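Local coordinates for protein beta-1,3-xylanase (Alcaligenes sp., PDB 2COV) that probably helps a xylan-degrading enzyme hold its substrate, acting as a family 31 carbohydrate-binding module with affinity for beta-1,3-xylan, at residues D43-G48 and T70-D75; N14-S19 and A54-F59; Q21-Y26 and R86-T91. One frame throughout, in Å; residues are numbered along the deposited sequence.

Contact 1 of 3, residues D43-G48 and T70-D75; sequences DYCLPG and TFKVED
Water, not direct bonding, joins Asp43 to Thr70, and the two residues are linked twice. One water accepts the backbone N-H of Asp43 (N to water 2.9 Å) and donates to Thr70 OG1 at 2.8 Å. A second donates both to Asp43 OD2, at 2.6 Å, and to Thr70 OG1, at 3.0 Å. The direct gap, OD2 of Asp43 to OG1 of Thr70, is 4.4 Å, too long for a hydrogen bond. Thr70 OG1 thus receives two water protons while also hydrogen-bonding Asp85 OD1, so three partners grip this one hydroxyl.

Asp43 OD2 forms its salt bridge with Lys68 NZ, whereas Lys72 NZ lies 6.7 Å from Asp43 OD2, where attraction could at most be long-range.

The remaining touch is van der Waals. The CA–CB bond of Cys45 points toward strand 66-75, and chi1 of -64° sets SG anti to the carbonyl carbon, beside the backbone N; the end of the Lys72 chain comes alongside it, CE of Lys72 at 3.9 Å from SG of Cys45. Beyond CG the lysine is fully extended, which is how it spans the distance. The sulfur is fixed by its disulfide to Cys40, on the strand lying between these two in the sheet, and Cys40 also forms a backbone hydrogen bond with Thr70. Cys45 O accepts a hydrogen bond from Asn87 ND2 of the second subunit.

Asp43 has a positive phi (68°), the left-handed conformation frequent in tight turns, and strands 37-41 and 44-51 flank it. The arrangement is that of a disulfide-tied beta hairpin (37-41 and 44-51) packed against strand 66-75, with side chains and water meeting across the middle strand 37-41, within the all-beta, probably immunoglobulin-like, fold of this carbohydrate-binding module.

Contact 2 of 3, residues N14-S19 and A54-F59; sequences NFNYVS and AFRKTF
Val18 and Thr58 mark the nearest approach of the backbones, CA to CA 8.1 Å, a spacing that fits strands 13-19 and 54-60 running in the same sense with antiparallel strand 22-28 between them. Near this end Val18 and Ser19 both face Glu22 in a classic beta bulge. Val18 directs its side chain toward the other strand, and its CG2 stops 4.3 Å from Thr58 OG1, a loose touch over the intervening strand, where Thr58 also meets Glu22.

Asn16 and Arg56 form the second touch. ND2 of Asn16 comes to the edge of the Arg56 guanidinium, near its plane, 4.1 Å from NH2. The amide and guanidinium planes differ by only 14°, so the groups lie almost coplanar, edge by edge and not stacked. Arg56 gets there through a bend at chi3 (92°) that brings the NH2 edge of the guanidinium to Asn16, while its NE hydrogen-bonds Ser51 O.

Both facing nitrogens are donors, so they cannot bond each other; they share acceptors instead. Asn16 ND2 and Arg56 NH2 each hydrogen-bond Asn96 O, and both approach Glu24 OE1, as a hydrogen bond from the amide and a long, weak ion pair from the arginine. With Asn16 OD1 taking Cys95 N, the chemistry is consistent with shared acceptors fastening the last modelled residues, Cys95 and Asn96, to the sheet, the arginine charge probably being partly offset by Glu24.

Contact 3 of 3, residues Q21-Y26 and R86-T91; sequences QEIEVY and RNITFT
The Phe90 ring carries Ile23 over one face: CB of Ile23 sits 4.0 Å from the ring centroid and 23° off the normal, a CH-pi contact displaced toward the rim. The carbonyl oxygen of Glu22 approaches the same ring obliquely, 3.4 Å from CZ of Phe90. A second flat group, the Arg86 guanidinium, has Ile88 CG2 of its own strand 3.7 Å above its plane, over the centre.

Ile23 and Phe90 slide past one another in opposite directions, which spreads the contact along the isoleucine chain from CB to CD1. Ile23 CG1 is anti to the backbone N (chi1 -172°), and this lays the longer branch along the CD1–CE1 side of the ring until CD1 lies 3.7 Å from Phe90 CD1. The same methyl meets Ile88 tip to tip, CD1 of Ile23 to CD1 of Ile88 4.1 Å. Phe15 touches both Ile23 and Phe90.

Replacing Phe90 by an alanine would probably open a gap beside Ile23, taking away the ring face under its CB and leaving its CD1 with Ile88 alone across this contact.

No hydrogen bond crosses between the segments. Apolar branches and one ring face carry the contact, so its chemistry implies that strand 22-28 is probably held to the end of strand 80-89 and the residue just beyond it, Phe90, by hydrophobic burial, consistent with the core of a beta-sandwich.

In the fold
All three contacts belong to one antiparallel system of strands, ordered 13-19, 22-28, 54-60, 44-51, 37-41, 66-75, 80-89. Contacts 1 and 2 each span one intervening strand, whereas contact 3 joins strands far apart in that order, which suggests that the sheet folds over on itself, as in a beta-sandwich. Contacts 2 and 3 are close neighbours, their centres about 7 Å apart; the centre of contact 1 lies about 13 Å from contact 2 and 14 Å from contact 3. Along the chain contact 2 crosses both others, while both segments of contact 1 fall between those of contact 3. This interleaving is consistent with early and late strands forming one compact module.

Contact 1 of 3, residues D43-G48 and T70-D75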
loop_
_atom_site.group_PDB
_atom_site.type_symbol
_atom_site.label_atom_id
_atom_site.label_comp_id
_atom_site.label_asym_id
_atom_site.label_seq_id
_atom_site.Cartn_x
_atom_site.Cartn_y
_atom_site.Cartn_z
ATOM N N ASP A 43 4.475 9.800 -6.971
ATOM C CA ASP A 43 3.511 8.718 -7.123
ATOM C C ASP A 43 2.728 8.722 -8.442
ATOM O O ASP A 43 1.735 8.023 -8.593
ATOM C CB ASP A 43 2.502 8.600 -5.923
ATOM C CG ASP A 43 3.162 8.780 -4.597
ATOM O OD1 ASP A 43 2.887 9.799 -3.867
ATOM O OD2 ASP A 43 4.019 7.924 -4.277
ATOM N N TYR A 44 3.193 9.515 -9.414
ATOM C CA TYR A 44 2.739 9.435 -10.817
ATOM C C TYR A 44 3.755 8.521 -11.506
ATOM O O TYR A 44 4.919 8.882 -11.557
ATOM C CB TYR A 44 2.717 10.823 -11.430
ATOM C CG TYR A 44 2.356 10.804 -12.881
ATOM C CD1 TYR A 44 1.046 10.841 -13.273
ATOM C CD2 TYR A 44 3.332 10.772 -13.850
ATOM C CE1 TYR A 44 0.734 10.824 -14.624
ATOM C CE2 TYR A 44 2.970 10.755 -15.209
ATOM C CZ TYR A 44 1.689 10.741 -15.570
ATOM O OH TYR A 44 1.339 10.742 -16.916
ATOM N N CYS A 45 3.284 7.350 -11.892
ATOM C CA CYS A 45 4.189 6.260 -12.325
ATOM C C CYS A 45 4.054 5.946 -13.781
ATOM O O CYS A 45 2.953 5.873 -14.307
ATOM C CB CYS A 45 3.867 4.996 -11.539
ATOM S SG CYS A 45 4.182 5.160 -9.710
ATOM N N LEU A 46 5.216 5.689 -14.408
ATOM C CA LEU A 46 5.324 5.269 -15.814
ATOM C C LEU A 46 6.243 4.141 -15.936
ATOM O O LEU A 46 7.196 4.044 -15.234
ATOM C CB LEU A 46 5.847 6.438 -16.659
ATOM C CG LEU A 46 5.091 7.725 -16.661
ATOM C CD1 LEU A 46 5.870 8.914 -17.285
ATOM C CD2 LEU A 46 3.825 7.450 -17.479
ATOM N N PRO A 47 5.995 3.269 -16.916
ATOM C CA PRO A 47 6.974 2.180 -17.151
ATOM C C PRO A 47 8.280 2.743 -17.544
ATOM O O PRO A 47 8.345 3.644 -18.412
ATOM C CB PRO A 47 6.341 1.383 -18.299
ATOM C CG PRO A 47 5.041 1.749 -18.403
ATOM C CD PRO A 47 4.844 3.166 -17.817
ATOM N N GLY A 48 9.386 2.299 -16.946
ATOM C CA GLY A 48 10.674 2.830 -17.271
ATOM C C GLY A 48 11.195 2.231 -18.565
ATOM O O GLY A 48 10.987 1.092 -18.834
ATOM N N THR A 70 10.214 7.345 -6.899
ATOM C CA THR A 70 9.996 5.924 -6.599
ATOM C C THR A 70 10.424 5.105 -7.805
ATOM O O THR A 70 10.249 5.477 -8.950
ATOM C CB THR A 70 8.500 5.619 -6.370
ATOM O OG1 THR A 70 8.013 6.455 -5.307
ATOM C CG2 THR A 70 8.193 4.184 -6.030
ATOM N N PHE A 71 11.038 3.964 -7.459
ATOM C CA PHE A 71 11.359 2.953 -8.450
ATOM C C PHE A 71 10.785 1.653 -7.965
ATOM O O PHE A 71 11.006 1.242 -6.811
ATOM C CB PHE A 71 12.865 2.787 -8.623
ATOM C CG PHE A 71 13.263 1.795 -9.685
ATOM C CD1 PHE A 71 12.828 1.961 -10.980
ATOM C CD2 PHE A 71 14.007 0.683 -9.438
ATOM C CE1 PHE A 71 13.112 1.050 -11.985
ATOM C CE2 PHE A 71 14.354 -0.222 -10.423
ATOM C CZ PHE A 71 13.893 -0.046 -11.663
ATOM N N LYS A 72 9.963 1.055 -8.811
ATOM C CA LYS A 72 9.346 -0.235 -8.563
ATOM C C LYS A 72 9.810 -1.232 -9.601
ATOM O O LYS A 72 9.799 -0.931 -10.775
ATOM C CB LYS A 72 7.807 -0.161 -8.639
ATOM C CG LYS A 72 7.159 0.999 -7.992
ATOM C CD LYS A 72 5.663 0.918 -8.001
ATOM C CE LYS A 72 5.000 2.128 -7.379
ATOM N NZ LYS A 72 3.523 2.053 -7.417
ATOM N N VAL A 73 10.220 -2.409 -9.166
ATOM C CA VAL A 73 10.773 -3.351 -10.097
ATOM C C VAL A 73 10.411 -4.772 -9.800
ATOM O O VAL A 73 10.460 -5.208 -8.641
ATOM C CB VAL A 73 12.312 -3.143 -10.216
ATOM C CG1 VAL A 73 13.096 -3.460 -8.919
ATOM C CG2 VAL A 73 12.880 -3.943 -11.395
ATOM N N GLU A 74 10.054 -5.524 -10.829
ATOM C CA GLU A 74 9.818 -6.981 -10.753
ATOM C C GLU A 74 11.110 -7.664 -10.423
ATOM O O GLU A 74 12.162 -7.322 -10.911
ATOM C CB GLU A 74 9.313 -7.420 -12.128
ATOM C CG GLU A 74 8.739 -8.790 -12.179
ATOM C CD GLU A 74 9.762 -9.921 -12.251
ATOM O OE1 GLU A 74 10.751 -9.854 -13.019
ATOM O OE2 GLU A 74 9.515 -10.943 -11.524
ATOM N N ASP A 75 11.074 -8.665 -9.507
ATOM C CA ASP A 75 12.288 -9.357 -9.110
ATOM C C ASP A 75 11.998 -10.792 -8.803
ATOM O O ASP A 75 10.869 -11.191 -8.589
ATOM C CB ASP A 75 12.940 -8.673 -7.844
ATOM C CG ASP A 75 14.554 -9.031 -7.809
ATOM O OD1 ASP A 75 15.054 -8.792 -6.826
ATOM O OD2 ASP A 75 15.091 -9.588 -8.803
HETATM O O HOH W 1 7.107 8.832 -6.436
HETATM O O HOH W 2 5.063 5.889 -5.548
#

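Contact 2 of 3, residues N14-S19 and A54-F59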
loop_
_atom_site.group_PDB
_atom_site.type_symbol
_atom_site.label_atom_id
_atom_site.label_comp_id
_atom_site.label_asym_id
_atom_site.label_seq_id
_atom_site.Cartn_x
_atom_site.Cartn_y
_atom_site.Cartn_z
ATOM N N ASN A 14 18.612 8.126 -8.769
ATOM C CA ASN A 14 18.926 9.542 -8.874
ATOM C C ASN A 14 18.108 10.182 -10.003
ATOM O O ASN A 14 17.151 9.624 -10.515
ATOM C CB ASN A 14 20.446 9.638 -9.080
ATOM C CG ASN A 14 21.122 10.754 -8.391
ATOM O OD1 ASN A 14 22.327 10.527 -7.991
ATOM N ND2 ASN A 14 20.506 11.834 -8.214
ATOM N N PHE A 15 18.471 11.421 -10.308
ATOM C CA PHE A 15 17.817 12.181 -11.380
ATOM C C PHE A 15 18.789 13.025 -12.142
ATOM O O PHE A 15 19.858 13.380 -11.657
ATOM C CB PHE A 15 16.683 13.042 -10.856
ATOM C CG PHE A 15 17.166 14.204 -10.056
ATOM C CD1 PHE A 15 17.434 14.096 -8.723
ATOM C CD2 PHE A 15 17.395 15.452 -10.674
ATOM C CE1 PHE A 15 17.915 15.187 -7.982
ATOM C CE2 PHE A 15 17.894 16.523 -9.937
ATOM C CZ PHE A 15 18.099 16.434 -8.587
ATOM N N ASN A 16 18.405 13.322 -13.399
ATOM C CA ASN A 16 19.038 14.294 -14.227
ATOM C C ASN A 16 18.125 15.452 -14.534
ATOM O O ASN A 16 16.929 15.285 -14.809
ATOM C CB ASN A 16 19.390 13.692 -15.604
ATOM C CG ASN A 16 20.383 12.561 -15.524
ATOM O OD1 ASN A 16 21.453 12.707 -14.920
ATOM N ND2 ASN A 16 20.064 11.439 -16.173
ATOM N N TYR A 17 18.681 16.659 -14.509
ATOM C CA TYR A 17 18.048 17.783 -15.152
ATOM C C TYR A 17 18.032 17.574 -16.697
ATOM O O TYR A 17 19.050 17.257 -17.260
ATOM C CB TYR A 17 18.813 19.053 -14.765
ATOM C CG TYR A 17 18.491 20.292 -15.560
ATOM C CD1 TYR A 17 19.175 20.606 -16.742
ATOM C CD2 TYR A 17 17.540 21.187 -15.121
ATOM C CE1 TYR A 17 18.891 21.780 -17.440
ATOM C CE2 TYR A 17 17.279 22.370 -15.822
ATOM C CZ TYR A 17 17.933 22.625 -16.944
ATOM O OH TYR A 17 17.704 23.828 -17.665
ATOM N N VAL A 18 16.878 17.764 -17.280
ATOM C CA VAL A 18 16.719 17.690 -18.761
ATOM C C VAL A 18 16.542 19.103 -19.281
ATOM O O VAL A 18 17.256 19.516 -20.206
ATOM C CB VAL A 18 15.562 16.772 -19.162
ATOM C CG1 VAL A 18 15.373 16.749 -20.669
ATOM C CG2 VAL A 18 15.787 15.339 -18.657
ATOM N N SER A 19 15.576 19.814 -18.697
ATOM C CA SER A 19 15.402 21.243 -19.003
ATOM C C SER A 19 14.733 21.842 -17.806
ATOM O O SER A 19 14.407 21.140 -16.862
ATOM C CB SER A 19 14.559 21.413 -20.242
ATOM O OG SER A 19 13.217 21.042 -20.005
ATOM N N ALA A 54 20.485 1.879 -17.140
ATOM C CA ALA A 54 19.575 2.380 -16.137
ATOM C C ALA A 54 18.164 2.336 -16.687
ATOM O O ALA A 54 17.923 2.532 -17.895
ATOM C CB ALA A 54 19.946 3.821 -15.750
ATOM N N PHE A 55 17.237 2.202 -15.766
ATOM C CA PHE A 55 15.822 2.348 -16.013
ATOM C C PHE A 55 15.458 3.789 -15.853
ATOM O O PHE A 55 15.790 4.339 -14.808
ATOM C CB PHE A 55 15.006 1.489 -15.065
ATOM C CG PHE A 55 15.265 -0.007 -15.230
ATOM C CD1 PHE A 55 16.220 -0.630 -14.483
ATOM C CD2 PHE A 55 14.501 -0.736 -16.111
ATOM C CE1 PHE A 55 16.447 -1.998 -14.630
ATOM C CE2 PHE A 55 14.741 -2.114 -16.297
ATOM C CZ PHE A 55 15.692 -2.705 -15.530
ATOM N N ARG A 56 14.755 4.421 -16.798
ATOM C CA ARG A 56 14.655 5.854 -16.797
ATOM C C ARG A 56 13.362 6.353 -17.408
ATOM O O ARG A 56 12.821 5.692 -18.313
ATOM C CB ARG A 56 15.814 6.460 -17.463
ATOM C CG ARG A 56 16.131 6.111 -18.822
ATOM C CD ARG A 56 17.803 6.616 -19.203
ATOM N NE ARG A 56 19.036 5.877 -19.097
ATOM C CZ ARG A 56 20.094 6.507 -18.679
ATOM N NH1 ARG A 56 21.226 5.906 -18.565
ATOM N NH2 ARG A 56 19.990 7.841 -18.237
ATOM N N LYS A 57 12.838 7.483 -16.905
ATOM C CA LYS A 57 11.698 8.124 -17.487
ATOM C C LYS A 57 11.728 9.608 -17.137
ATOM O O LYS A 57 12.262 9.979 -16.105
ATOM C CB LYS A 57 10.369 7.499 -17.022
ATOM C CG LYS A 57 9.190 7.626 -18.044
ATOM C CD LYS A 57 9.426 6.768 -19.251
ATOM C CE LYS A 57 8.279 6.959 -20.258
ATOM N NZ LYS A 57 8.548 6.525 -21.591
ATOM N N THR A 58 11.160 10.441 -18.010
ATOM C CA THR A 58 11.090 11.881 -17.805
ATOM C C THR A 58 9.683 12.344 -17.447
ATOM O O THR A 58 8.660 11.774 -17.874
ATOM C CB THR A 58 11.616 12.604 -19.071
ATOM O OG1 THR A 58 12.983 12.160 -19.334
ATOM C CG2 THR A 58 11.534 14.073 -18.962
ATOM N N PHE A 59 9.634 13.425 -16.654
ATOM C CA PHE A 59 8.416 13.985 -16.086
ATOM C C PHE A 59 8.503 15.496 -16.098
ATOM O O PHE A 59 9.581 16.062 -16.110
ATOM C CB PHE A 59 8.331 13.579 -14.594
ATOM C CG PHE A 59 8.310 12.090 -14.362
ATOM C CD1 PHE A 59 9.475 11.391 -14.270
ATOM C CD2 PHE A 59 7.140 11.420 -14.248
ATOM C CE1 PHE A 59 9.454 10.015 -14.090
ATOM C CE2 PHE A 59 7.106 10.066 -14.015
ATOM C CZ PHE A 59 8.278 9.370 -13.953
#

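Contact 3 of 3, residues Q21-Y26 and R86-T91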
loop_
_atom_site.group_PDB
_atom_site.type_symbol
_atom_site.label_atom_id
_atom_site.label_comp_id
_atom_site.label_asym_id
_atom_site.label_seq_id
_atom_site.Cartn_x
_atom_site.Cartn_y
_atom_site.Cartn_z
ATOM N N GLN A 21 11.807 22.517 -17.240
ATOM C CA GLN A 21 10.534 21.956 -16.790
ATOM C C GLN A 21 10.495 20.430 -16.915
ATOM O O GLN A 21 9.438 19.887 -16.893
ATOM C CB GLN A 21 9.347 22.553 -17.483
ATOM C CG GLN A 21 9.414 22.203 -18.976
ATOM C CD GLN A 21 10.024 23.332 -19.721
ATOM O OE1 GLN A 21 11.126 23.185 -20.295
ATOM N NE2 GLN A 21 9.356 24.519 -19.654
ATOM N N GLU A 22 11.640 19.773 -17.044
ATOM C CA GLU A 22 11.668 18.307 -17.175
ATOM C C GLU A 22 12.826 17.698 -16.360
ATOM O O GLU A 22 13.984 18.115 -16.444
ATOM C CB GLU A 22 11.813 17.863 -18.644
ATOM C CG GLU A 22 10.463 17.899 -19.465
ATOM C CD GLU A 22 10.519 17.103 -20.751
ATOM O OE1 GLU A 22 9.373 16.820 -21.234
ATOM O OE2 GLU A 22 11.675 16.802 -21.231
ATOM N N ILE A 23 12.478 16.654 -15.620
ATOM C CA ILE A 23 13.397 15.858 -14.800
ATOM C C ILE A 23 13.373 14.430 -15.334
ATOM O O ILE A 23 12.318 13.950 -15.671
ATOM C CB ILE A 23 12.974 15.900 -13.306
ATOM C CG1 ILE A 23 14.027 15.238 -12.417
ATOM C CG2 ILE A 23 11.609 15.276 -13.094
ATOM C CD1 ILE A 23 13.669 15.325 -10.958
ATOM N N GLU A 24 14.550 13.795 -15.437
ATOM C CA GLU A 24 14.604 12.366 -15.747
ATOM C C GLU A 24 14.947 11.687 -14.426
ATOM O O GLU A 24 15.976 11.946 -13.838
ATOM C CB GLU A 24 15.691 12.105 -16.782
ATOM C CG GLU A 24 15.840 10.589 -17.071
ATOM C CD GLU A 24 16.878 10.260 -18.090
ATOM O OE1 GLU A 24 18.040 10.558 -17.845
ATOM O OE2 GLU A 24 16.560 9.645 -19.083
ATOM N N VAL A 25 14.130 10.747 -14.059
ATOM C CA VAL A 25 14.329 9.921 -12.855
ATOM C C VAL A 25 14.875 8.605 -13.317
ATOM O O VAL A 25 14.435 8.054 -14.326
ATOM C CB VAL A 25 13.016 9.741 -12.088
ATOM C CG1 VAL A 25 13.196 8.848 -10.889
ATOM C CG2 VAL A 25 12.414 11.116 -11.694
ATOM N N TYR A 26 15.878 8.077 -12.656
ATOM C CA TYR A 26 16.448 6.801 -13.060
ATOM C C TYR A 26 16.957 5.990 -11.884
ATOM O O TYR A 26 17.211 6.457 -10.801
ATOM C CB TYR A 26 17.576 7.015 -14.057
ATOM C CG TYR A 26 18.821 7.702 -13.489
ATOM C CD1 TYR A 26 19.814 6.980 -12.860
ATOM C CD2 TYR A 26 19.025 9.081 -13.635
ATOM C CE1 TYR A 26 20.952 7.597 -12.356
ATOM C CE2 TYR A 26 20.150 9.672 -13.145
ATOM C CZ TYR A 26 21.107 8.963 -12.497
ATOM O OH TYR A 26 22.263 9.596 -12.028
ATOM N N ARG A 86 12.822 7.756 -2.513
ATOM C CA ARG A 86 13.705 8.786 -1.903
ATOM C C ARG A 86 13.182 10.159 -2.233
ATOM O O ARG A 86 12.732 10.394 -3.351
ATOM C CB ARG A 86 15.109 8.589 -2.358
ATOM C CG ARG A 86 15.442 9.000 -3.755
ATOM C CD ARG A 86 16.975 8.901 -4.100
ATOM N NE ARG A 86 17.699 9.927 -3.310
ATOM C CZ ARG A 86 18.789 10.570 -3.744
ATOM N NH1 ARG A 86 19.400 10.315 -4.893
ATOM N NH2 ARG A 86 19.346 11.497 -2.976
ATOM N N ASN A 87 13.361 11.098 -1.330
ATOM C CA ASN A 87 12.997 12.508 -1.588
ATOM C C ASN A 87 14.171 13.290 -2.072
ATOM O O ASN A 87 15.302 13.145 -1.564
ATOM C CB ASN A 87 12.480 13.177 -0.299
ATOM C CG ASN A 87 11.235 12.582 0.252
ATOM O OD1 ASN A 87 10.481 11.926 -0.448
ATOM N ND2 ASN A 87 11.000 12.861 1.566
ATOM N N ILE A 88 13.915 14.158 -3.052
ATOM C CA ILE A 88 14.928 15.016 -3.660
ATOM C C ILE A 88 14.368 16.433 -3.872
ATOM O O ILE A 88 13.164 16.655 -3.834
ATOM C CB ILE A 88 15.512 14.442 -5.013
ATOM C CG1 ILE A 88 14.447 14.330 -6.093
ATOM C CG2 ILE A 88 16.157 13.112 -4.762
ATOM C CD1 ILE A 88 14.159 15.632 -6.912
ATOM N N THR A 89 15.290 17.346 -4.036
ATOM C CA THR A 89 14.989 18.676 -4.580
ATOM C C THR A 89 15.470 18.774 -6.020
ATOM O O THR A 89 16.592 18.405 -6.300
ATOM C CB THR A 89 15.642 19.741 -3.706
ATOM O OG1 THR A 89 15.149 19.642 -2.360
ATOM C CG2 THR A 89 15.376 21.171 -4.257
ATOM N N PHE A 90 14.614 19.218 -6.905
ATOM C CA PHE A 90 14.979 19.285 -8.302
ATOM C C PHE A 90 15.924 20.449 -8.587
ATOM O O PHE A 90 15.586 21.602 -8.279
ATOM C CB PHE A 90 13.735 19.380 -9.170
ATOM C CG PHE A 90 13.979 19.454 -10.650
ATOM C CD1 PHE A 90 14.973 18.749 -11.231
ATOM C CD2 PHE A 90 13.181 20.250 -11.434
ATOM C CE1 PHE A 90 15.189 18.807 -12.585
ATOM C CE2 PHE A 90 13.360 20.310 -12.783
ATOM C CZ PHE A 90 14.378 19.609 -13.366
ATOM N N THR A 91 17.123 20.120 -9.043
ATOM C CA THR A 91 18.175 21.069 -9.356
ATOM C C THR A 91 18.693 20.782 -10.764
ATOM O O THR A 91 18.256 19.844 -11.400
ATOM C CB THR A 91 19.402 20.865 -8.425
ATOM O OG1 THR A 91 19.957 19.534 -8.654
ATOM C CG2 THR A 91 19.016 20.925 -6.925
#